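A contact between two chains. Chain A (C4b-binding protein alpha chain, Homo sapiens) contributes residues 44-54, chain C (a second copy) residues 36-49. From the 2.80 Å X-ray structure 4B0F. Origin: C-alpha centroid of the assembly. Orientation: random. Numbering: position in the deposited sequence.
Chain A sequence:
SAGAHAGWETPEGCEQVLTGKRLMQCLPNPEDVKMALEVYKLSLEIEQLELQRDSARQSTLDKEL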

ATOM      1  N   LEU A  44       3.353 -13.096   5.661  1.00 45.52           N
ATOM      2  CA  LEU A  44       4.655 -13.070   5.008  1.00 49.89           C
ATOM      3  C   LEU A  44       5.361 -11.737   5.227  1.00 52.42           C
ATOM      4  O   LEU A  44       6.535 -11.718   5.597  1.00 58.38           O
ATOM      5  CB  LEU A  44       4.526 -13.393   3.511  1.00 43.27           C
ATOM      6  CG  LEU A  44       3.992 -14.803   3.223  1.00 40.91           C
ATOM      7  CD1 LEU A  44       3.542 -14.963   1.757  1.00 50.73           C
ATOM      8  CD2 LEU A  44       5.060 -15.823   3.577  1.00 44.49           C
ATOM      9  N   GLU A  45       4.640 -10.633   5.017  1.00 51.54           N
ATOM     10  CA  GLU A  45       5.226  -9.296   5.118  1.00 52.40           C
ATOM     11  C   GLU A  45       5.783  -9.057   6.513  1.00 58.81           C
ATOM     12  O   GLU A  45       6.898  -8.543   6.689  1.00 69.25           O
ATOM     13  CB  GLU A  45       4.193  -8.221   4.759  1.00 33.66           C
ATOM     14  CG  GLU A  45       3.848  -8.189   3.271  1.00 50.80           C
ATOM     15  CD  GLU A  45       2.845  -7.116   2.926  1.00 61.44           C
ATOM     16  OE1 GLU A  45       1.820  -7.033   3.640  1.00 62.58           O
ATOM     17  OE2 GLU A  45       3.093  -6.353   1.957  1.00 78.86           O
ATOM     18  N   ILE A  46       4.993  -9.464   7.499  1.00 42.74           N
ATOM     19  CA  ILE A  46       5.359  -9.352   8.905  1.00 45.90           C
ATOM     20  C   ILE A  46       6.644 -10.112   9.242  1.00 58.71           C
ATOM     21  O   ILE A  46       7.533  -9.588   9.919  1.00 63.74           O
ATOM     22  CB  ILE A  46       4.213  -9.865   9.796  1.00 48.04           C
ATOM     23  CG1 ILE A  46       3.052  -8.874   9.776  1.00 51.88           C
ATOM     24  CG2 ILE A  46       4.679 -10.092  11.222  1.00 47.76           C
ATOM     25  CD1 ILE A  46       1.880  -9.277  10.667  1.00 51.53           C
ATOM     26  N   GLU A  47       6.739 -11.342   8.757  1.00 56.46           N
ATOM     27  CA  GLU A  47       7.933 -12.148   8.962  1.00 55.82           C
ATOM     28  C   GLU A  47       9.186 -11.441   8.437  1.00 56.49           C
ATOM     29  O   GLU A  47      10.217 -11.441   9.111  1.00 69.16           O
ATOM     30  CB  GLU A  47       7.770 -13.507   8.296  1.00 53.84           C
ATOM     31  CG  GLU A  47       8.890 -14.484   8.579  1.00 68.84           C
ATOM     32  CD  GLU A  47       8.722 -15.772   7.796  1.00 82.00           C
ATOM     33  OE1 GLU A  47       8.190 -15.702   6.666  1.00 93.36           O
ATOM     34  OE2 GLU A  47       9.106 -16.842   8.317  1.00 79.35           O
ATOM     35  N   GLN A  48       9.079 -10.828   7.254  1.00 46.77           N
ATOM     36  CA  GLN A  48      10.180 -10.063   6.664  1.00 58.10           C
ATOM     37  C   GLN A  48      10.556  -8.887   7.561  1.00 62.81           C
ATOM     38  O   GLN A  48      11.740  -8.623   7.819  1.00 72.14           O
ATOM     39  CB  GLN A  48       9.814  -9.557   5.266  1.00 52.23           C
ATOM     40  CG  GLN A  48      10.551 -10.249   4.132  1.00 87.19           C
ATOM     41  CD  GLN A  48      10.191  -9.667   2.779  1.00112.49           C
ATOM     42  OE1 GLN A  48       9.701  -8.535   2.683  1.00110.51           O
ATOM     43  NE2 GLN A  48      10.417 -10.443   1.724  1.00119.56           N
ATOM     44  N   LEU A  49       9.534  -8.194   8.048  1.00 50.26           N
ATOM     45  CA  LEU A  49       9.729  -7.052   8.930  1.00 49.05           C
ATOM     46  C   LEU A  49      10.442  -7.466  10.213  1.00 56.78           C
ATOM     47  O   LEU A  49      11.351  -6.777  10.687  1.00 64.29           O
ATOM     48  CB  LEU A  49       8.388  -6.361   9.223  1.00 48.32           C
ATOM     49  CG  LEU A  49       7.828  -5.556   8.041  1.00 45.83           C
ATOM     50  CD1 LEU A  49       6.436  -5.045   8.337  1.00 48.79           C
ATOM     51  CD2 LEU A  49       8.753  -4.383   7.692  1.00 47.50           C
ATOM     52  N   GLU A  50      10.042  -8.610  10.757  1.00 49.00           N
ATOM     53  CA  GLU A  50      10.657  -9.125  11.980  1.00 53.73           C
ATOM     54  C   GLU A  50      12.127  -9.438  11.748  1.00 60.22           C
ATOM     55  O   GLU A  50      12.969  -9.158  12.596  1.00 63.02           O
ATOM     56  CB  GLU A  50       9.927 -10.367  12.505  1.00 52.29           C
ATOM     57  CG  GLU A  50       8.579 -10.080  13.160  1.00 58.24           C
ATOM     58  CD  GLU A  50       7.830 -11.353  13.560  1.00 71.59           C
ATOM     59  OE1 GLU A  50       8.024 -12.407  12.900  1.00 77.21           O
ATOM     60  OE2 GLU A  50       7.052 -11.299  14.546  1.00 66.19           O
ATOM     61  N   LEU A  51      12.421 -10.003  10.585  1.00 59.52           N
ATOM     62  CA  LEU A  51      13.786 -10.317  10.210  1.00 65.63           C
ATOM     63  C   LEU A  51      14.627  -9.056  10.105  1.00 69.53           C
ATOM     64  O   LEU A  51      15.733  -8.994  10.640  1.00 81.24           O
ATOM     65  CB  LEU A  51      13.816 -11.089   8.892  1.00 68.69           C
ATOM     66  CG  LEU A  51      14.004 -12.607   9.002  1.00 82.04           C
ATOM     67  CD1 LEU A  51      13.126 -13.194  10.104  1.00 77.99           C
ATOM     68  CD2 LEU A  51      13.722 -13.285   7.662  1.00 83.94           C
ATOM     69  N   GLN A  52      14.091  -8.049   9.422  1.00 61.26           N
ATOM     70  CA  GLN A  52      14.785  -6.781   9.275  1.00 67.24           C
ATOM     71  C   GLN A  52      15.061  -6.154  10.642  1.00 72.37           C
ATOM     72  O   GLN A  52      16.163  -5.662  10.901  1.00 83.58           O
ATOM     73  CB  GLN A  52      13.972  -5.834   8.395  1.00 62.76           C
ATOM     74  CG  GLN A  52      13.824  -6.313   6.956  1.00 78.86           C
ATOM     75  CD  GLN A  52      13.049  -5.331   6.089  1.00100.78           C
ATOM     76  OE1 GLN A  52      12.804  -4.190   6.489  1.00106.12           O
ATOM     77  NE2 GLN A  52      12.653  -5.773   4.898  1.00104.94           N
ATOM     78  N   ARG A  53      14.063  -6.201  11.517  1.00 64.17           N
ATOM     79  CA  ARG A  53      14.197  -5.663  12.865  1.00 61.04           C
ATOM     80  C   ARG A  53      15.307  -6.366  13.633  1.00 70.28           C
ATOM     81  O   ARG A  53      16.140  -5.718  14.253  1.00 79.26           O
ATOM     82  CB  ARG A  53      12.883  -5.784  13.632  1.00 47.03           C
ATOM     83  CG  ARG A  53      12.908  -5.130  15.011  1.00 53.98           C
ATOM     84  CD  ARG A  53      11.712  -5.562  15.862  1.00 60.94           C
ATOM     85  NE  ARG A  53      11.610  -7.015  15.885  1.00 90.30           N
ATOM     86  CZ  ARG A  53      10.653  -7.695  16.504  1.00101.85           C
ATOM     87  NH1 ARG A  53       9.699  -7.047  17.170  1.00100.52           N
ATOM     88  NH2 ARG A  53      10.661  -9.025  16.455  1.00 99.58           N
ATOM     89  N   ASP A  54      15.321  -7.695  13.580  1.00 69.21           N
ATOM     90  CA  ASP A  54      16.316  -8.479  14.308  1.00 77.98           C
ATOM     91  C   ASP A  54      17.703  -8.259  13.729  1.00 80.83           C
ATOM     92  O   ASP A  54      18.672  -8.076  14.458  1.00 92.76           O
ATOM     93  CB  ASP A  54      15.972  -9.974  14.300  1.00 77.46           C
ATOM     94  CG  ASP A  54      14.640 -10.281  14.982  1.00 95.24           C
ATOM     95  OD1 ASP A  54      14.152  -9.448  15.788  1.00 95.44           O
ATOM     96  OD2 ASP A  54      14.078 -11.368  14.705  1.00103.55           O
TER
ATOM     97  N   ALA C  36      -5.991  -8.270  13.776  1.00 46.31           N
ATOM     98  CA  ALA C  36      -4.841  -8.557  14.629  1.00 46.35           C
ATOM     99  C   ALA C  36      -3.523  -8.437  13.849  1.00 55.42           C
ATOM    100  O   ALA C  36      -2.557  -7.800  14.309  1.00 47.76           O
ATOM    101  CB  ALA C  36      -4.975  -9.939  15.249  1.00 39.76           C
ATOM    102  N   LEU C  37      -3.497  -9.020  12.651  1.00 34.50           N
ATOM    103  CA  LEU C  37      -2.304  -8.949  11.833  1.00 39.42           C
ATOM    104  C   LEU C  37      -2.017  -7.509  11.401  1.00 50.36           C
ATOM    105  O   LEU C  37      -0.887  -7.039  11.513  1.00 56.24           O
ATOM    106  CB  LEU C  37      -2.401  -9.906  10.639  1.00 43.60           C
ATOM    107  CG  LEU C  37      -2.460 -11.392  11.037  1.00 42.70           C
ATOM    108  CD1 LEU C  37      -2.677 -12.287   9.802  1.00 34.26           C
ATOM    109  CD2 LEU C  37      -1.193 -11.809  11.798  1.00 45.28           C
ATOM    110  N   GLU C  38      -3.053  -6.808  10.941  1.00 47.28           N
ATOM    111  CA  GLU C  38      -2.903  -5.431  10.490  1.00 45.88           C
ATOM    112  C   GLU C  38      -2.323  -4.543  11.588  1.00 52.24           C
ATOM    113  O   GLU C  38      -1.437  -3.718  11.342  1.00 47.89           O
ATOM    114  CB  GLU C  38      -4.233  -4.881   9.990  1.00 36.25           C
ATOM    115  CG  GLU C  38      -4.618  -5.379   8.609  1.00 50.64           C
ATOM    116  CD  GLU C  38      -5.979  -4.872   8.156  1.00 69.37           C
ATOM    117  OE1 GLU C  38      -6.896  -4.713   9.005  1.00 71.34           O
ATOM    118  OE2 GLU C  38      -6.124  -4.616   6.942  1.00 86.18           O
ATOM    119  N   VAL C  39      -2.823  -4.740  12.804  1.00 42.48           N
ATOM    120  CA  VAL C  39      -2.335  -4.023  13.978  1.00 44.93           C
ATOM    121  C   VAL C  39      -0.861  -4.334  14.267  1.00 52.14           C
ATOM    122  O   VAL C  39      -0.034  -3.425  14.418  1.00 57.17           O
ATOM    123  CB  VAL C  39      -3.218  -4.321  15.215  1.00 44.62           C
ATOM    124  CG1 VAL C  39      -2.489  -3.970  16.489  1.00 41.02           C
ATOM    125  CG2 VAL C  39      -4.548  -3.562  15.106  1.00 41.46           C
ATOM    126  N   TYR C  40      -0.524  -5.617  14.326  1.00 41.88           N
ATOM    127  CA  TYR C  40       0.869  -6.015  14.536  1.00 43.69           C
ATOM    128  C   TYR C  40       1.786  -5.410  13.454  1.00 45.91           C
ATOM    129  O   TYR C  40       2.841  -4.830  13.761  1.00 53.25           O
ATOM    130  CB  TYR C  40       0.990  -7.547  14.585  1.00 38.19           C
ATOM    131  CG  TYR C  40       2.362  -8.072  14.950  1.00 47.76           C
ATOM    132  CD1 TYR C  40       3.275  -7.283  15.637  1.00 57.55           C
ATOM    133  CD2 TYR C  40       2.750  -9.359  14.592  1.00 57.65           C
ATOM    134  CE1 TYR C  40       4.544  -7.766  15.959  1.00 55.21           C
ATOM    135  CE2 TYR C  40       4.011  -9.851  14.908  1.00 61.09           C
ATOM    136  CZ  TYR C  40       4.907  -9.053  15.595  1.00 59.27           C
ATOM    137  OH  TYR C  40       6.164  -9.546  15.912  1.00 59.39           O
ATOM    138  N   LYS C  41       1.373  -5.532  12.196  1.00 41.38           N
ATOM    139  CA  LYS C  41       2.149  -4.976  11.092  1.00 43.90           C
ATOM    140  C   LYS C  41       2.377  -3.483  11.274  1.00 50.50           C
ATOM    141  O   LYS C  41       3.492  -2.989  11.073  1.00 42.15           O
ATOM    142  CB  LYS C  41       1.482  -5.230   9.743  1.00 35.59           C
ATOM    143  CG  LYS C  41       2.339  -4.802   8.559  1.00 37.66           C
ATOM    144  CD  LYS C  41       1.583  -4.904   7.239  1.00 39.53           C
ATOM    145  CE  LYS C  41       2.367  -4.199   6.128  1.00 45.49           C
ATOM    146  NZ  LYS C  41       1.573  -4.016   4.879  1.00 59.47           N
ATOM    147  N   LEU C  42       1.323  -2.773  11.658  1.00 37.40           N
ATOM    148  CA  LEU C  42       1.419  -1.337  11.919  1.00 38.18           C
ATOM    149  C   LEU C  42       2.477  -1.066  12.984  1.00 49.85           C
ATOM    150  O   LEU C  42       3.344  -0.205  12.815  1.00 52.58           O
ATOM    151  CB  LEU C  42       0.059  -0.762  12.349  1.00 42.88           C
ATOM    152  CG  LEU C  42      -0.924  -0.550  11.193  1.00 35.59           C
ATOM    153  CD1 LEU C  42      -2.319  -0.270  11.731  1.00 43.13           C
ATOM    154  CD2 LEU C  42      -0.430   0.593  10.300  1.00 27.90           C
ATOM    155  N   SER C  43       2.410  -1.825  14.072  1.00 40.91           N
ATOM    156  CA  SER C  43       3.358  -1.678  15.169  1.00 50.00           C
ATOM    157  C   SER C  43       4.804  -1.828  14.696  1.00 53.83           C
ATOM    158  O   SER C  43       5.664  -1.018  15.045  1.00 60.44           O
ATOM    159  CB  SER C  43       3.050  -2.685  16.274  1.00 51.03           C
ATOM    160  OG  SER C  43       3.914  -2.509  17.383  1.00 67.46           O
ATOM    161  N   LEU C  44       5.063  -2.846  13.882  1.00 43.37           N
ATOM    162  CA  LEU C  44       6.405  -3.059  13.336  1.00 50.63           C
ATOM    163  C   LEU C  44       6.853  -1.904  12.441  1.00 49.54           C
ATOM    164  O   LEU C  44       7.965  -1.399  12.587  1.00 57.78           O
ATOM    165  CB  LEU C  44       6.497  -4.401  12.583  1.00 44.41           C
ATOM    166  CG  LEU C  44       6.291  -5.647  13.462  1.00 47.89           C
ATOM    167  CD1 LEU C  44       6.007  -6.908  12.647  1.00 50.21           C
ATOM    168  CD2 LEU C  44       7.507  -5.862  14.352  1.00 42.67           C
ATOM    169  N   GLU C  45       5.976  -1.484  11.531  1.00 53.13           N
ATOM    170  CA  GLU C  45       6.305  -0.431  10.570  1.00 51.11           C
ATOM    171  C   GLU C  45       6.654   0.860  11.298  1.00 57.02           C
ATOM    172  O   GLU C  45       7.621   1.548  10.948  1.00 62.93           O
ATOM    173  CB  GLU C  45       5.146  -0.200   9.590  1.00 39.17           C
ATOM    174  CG  GLU C  45       4.916  -1.364   8.630  1.00 42.83           C
ATOM    175  CD  GLU C  45       3.766  -1.128   7.662  1.00 58.18           C
ATOM    176  OE1 GLU C  45       2.654  -0.776   8.121  1.00 65.50           O
ATOM    177  OE2 GLU C  45       3.977  -1.295   6.439  1.00 74.31           O
ATOM    178  N   ILE C  46       5.858   1.163  12.320  1.00 46.05           N
ATOM    179  CA  ILE C  46       6.032   2.353  13.144  1.00 47.29           C
ATOM    180  C   ILE C  46       7.404   2.362  13.816  1.00 59.82           C
ATOM    181  O   ILE C  46       8.121   3.372  13.796  1.00 60.46           O
ATOM    182  CB  ILE C  46       4.912   2.439  14.201  1.00 46.35           C
ATOM    183  CG1 ILE C  46       3.595   2.840  13.526  1.00 46.51           C
ATOM    184  CG2 ILE C  46       5.290   3.398  15.332  1.00 42.10           C
ATOM    185  CD1 ILE C  46       2.424   3.006  14.482  1.00 54.32           C
ATOM    186  N   GLU C  47       7.771   1.219  14.386  1.00 57.32           N
ATOM    187  CA  GLU C  47       9.060   1.083  15.053  1.00 56.81           C
ATOM    188  C   GLU C  47      10.205   1.421  14.099  1.00 56.42           C
ATOM    189  O   GLU C  47      11.150   2.120  14.470  1.00 65.51           O
ATOM    190  CB  GLU C  47       9.224  -0.324  15.623  1.00 51.85           C
ATOM    191  CG  GLU C  47      10.455  -0.513  16.488  1.00 68.34           C
ATOM    192  CD  GLU C  47      10.638  -1.955  16.909  1.00 80.54           C
ATOM    193  OE1 GLU C  47      10.241  -2.857  16.138  1.00 92.51           O
ATOM    194  OE2 GLU C  47      11.170  -2.186  18.015  1.00 82.79           O
ATOM    195  N   GLN C  48      10.103   0.932  12.867  1.00 49.98           N
ATOM    196  CA  GLN C  48      11.100   1.218  11.837  1.00 61.01           C
ATOM    197  C   GLN C  48      11.150   2.712  11.555  1.00 61.28           C
ATOM    198  O   GLN C  48      12.224   3.309  11.466  1.00 71.26           O
ATOM    199  CB  GLN C  48      10.793   0.451  10.544  1.00 54.61           C
ATOM    200  CG  GLN C  48      11.737  -0.700  10.241  1.00 84.38           C
ATOM    201  CD  GLN C  48      11.401  -1.391   8.919  1.00111.73           C
ATOM    202  OE1 GLN C  48      10.716  -0.819   8.064  1.00112.25           O
ATOM    203  NE2 GLN C  48      11.876  -2.627   8.751  1.00119.93           N
ATOM    204  N   LEU C  49       9.971   3.308  11.422  1.00 54.79           N
ATOM    205  CA  LEU C  49       9.850   4.734  11.153  1.00 51.88           C
ATOM    206  C   LEU C  49      10.492   5.544  12.268  1.00 60.36           C
ATOM    207  O   LEU C  49      11.227   6.506  12.007  1.00 69.08           O
ATOM    208  CB  LEU C  49       8.377   5.123  10.940  1.00 46.09           C
ATOM    209  CG  LEU C  49       7.796   4.640   9.598  1.00 43.43           C
ATOM    210  CD1 LEU C  49       6.293   4.872   9.504  1.00 49.48           C
ATOM    211  CD2 LEU C  49       8.503   5.337   8.433  1.00 45.60           C
TER

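Two helices from two copies of the C4b-binding protein alpha chain pack side by side. They run in the same general direction, with 28° between their axes and a closest approach of 10.1 Å. The two copies are offset by five residues: the CA of A:Ile46 lies 5.9 Å from the CA of C:Lys41, and the CA of A:Leu49 lies 6.8 Å from the CA of C:Leu44. Together the stretches bury 640 Å².

Three side chains act as knobs. A:Ile46 fills the hollow formed by C:Leu37, C:Tyr40, C:Lys41 and C:Leu44. Its CA-to-CB bond points sideways, but its branched chain still reaches across. A:Ile46 CG2 lies 3.7 Å from C:Leu44 CD1 and 3.8 Å from C:Tyr40 CE2. A:Ile46 CD1 reaches to within 4.1 Å of C:Leu37 CD2. A:Ile46 has the largest area covered of any residue in this contact, 93 Å². A:Ile46, C:Leu44 and C:Tyr40 are buried in the assembly, which suits the two apolar knobs.

One turn on, A:Leu49 points toward the other helix. It sits among C:Lys41, C:Leu44, C:Glu45 and C:Gln48. A:Leu49 CD1 is 4.0 Å from C:Glu45 CG and 4.1 Å from C:Lys41 CG. C:Lys41 and C:Glu45 suit this place because their methylenes can line the hollow. C:Gln48 closes it with its amide: C:Gln48 NE2 is 3.7 Å from A:Leu49 CD2.

The third knob comes from the other side. C:Leu44 enters the hollow between A:Ile46, A:Leu49, A:Glu50 and A:Arg53. C:Leu44 CD1 lies 4.2 Å from A:Leu49 CB and 4.1 Å from A:Glu50 CG. C:Leu44 CD2 covers one face of the A:Arg53 guanidinium, 3.8 Å from A:Arg53 NH1. The flat group thus closes part of the hollow.

Polar contacts accompany this packing. C:Tyr40 OH donates a very short hydrogen bond to A:Glu50 OE2, at 2.4 Å. The carboxylate oxygen lies at the ring edge, near its plane, while a ring carbon meets A:Ile46. The tyrosine therefore serves both the apolar hollow and the polar contact. C:Lys41 is extended, with all four chi angles t. C:Lys41 NZ forms a salt bridge with A:Glu45 OE1 at 3.3 Å, while its chain packs beside A:Ile46 and A:Leu49.

Farther along, C:Gln48 NE2 donates to A:Gln52 OE1 at 2.9 Å. C:Glu47 OE1 approaches A:Arg53 CD at 3.1 Å, but is 4.3 Å from A:Arg53 NH1, beyond a salt bridge.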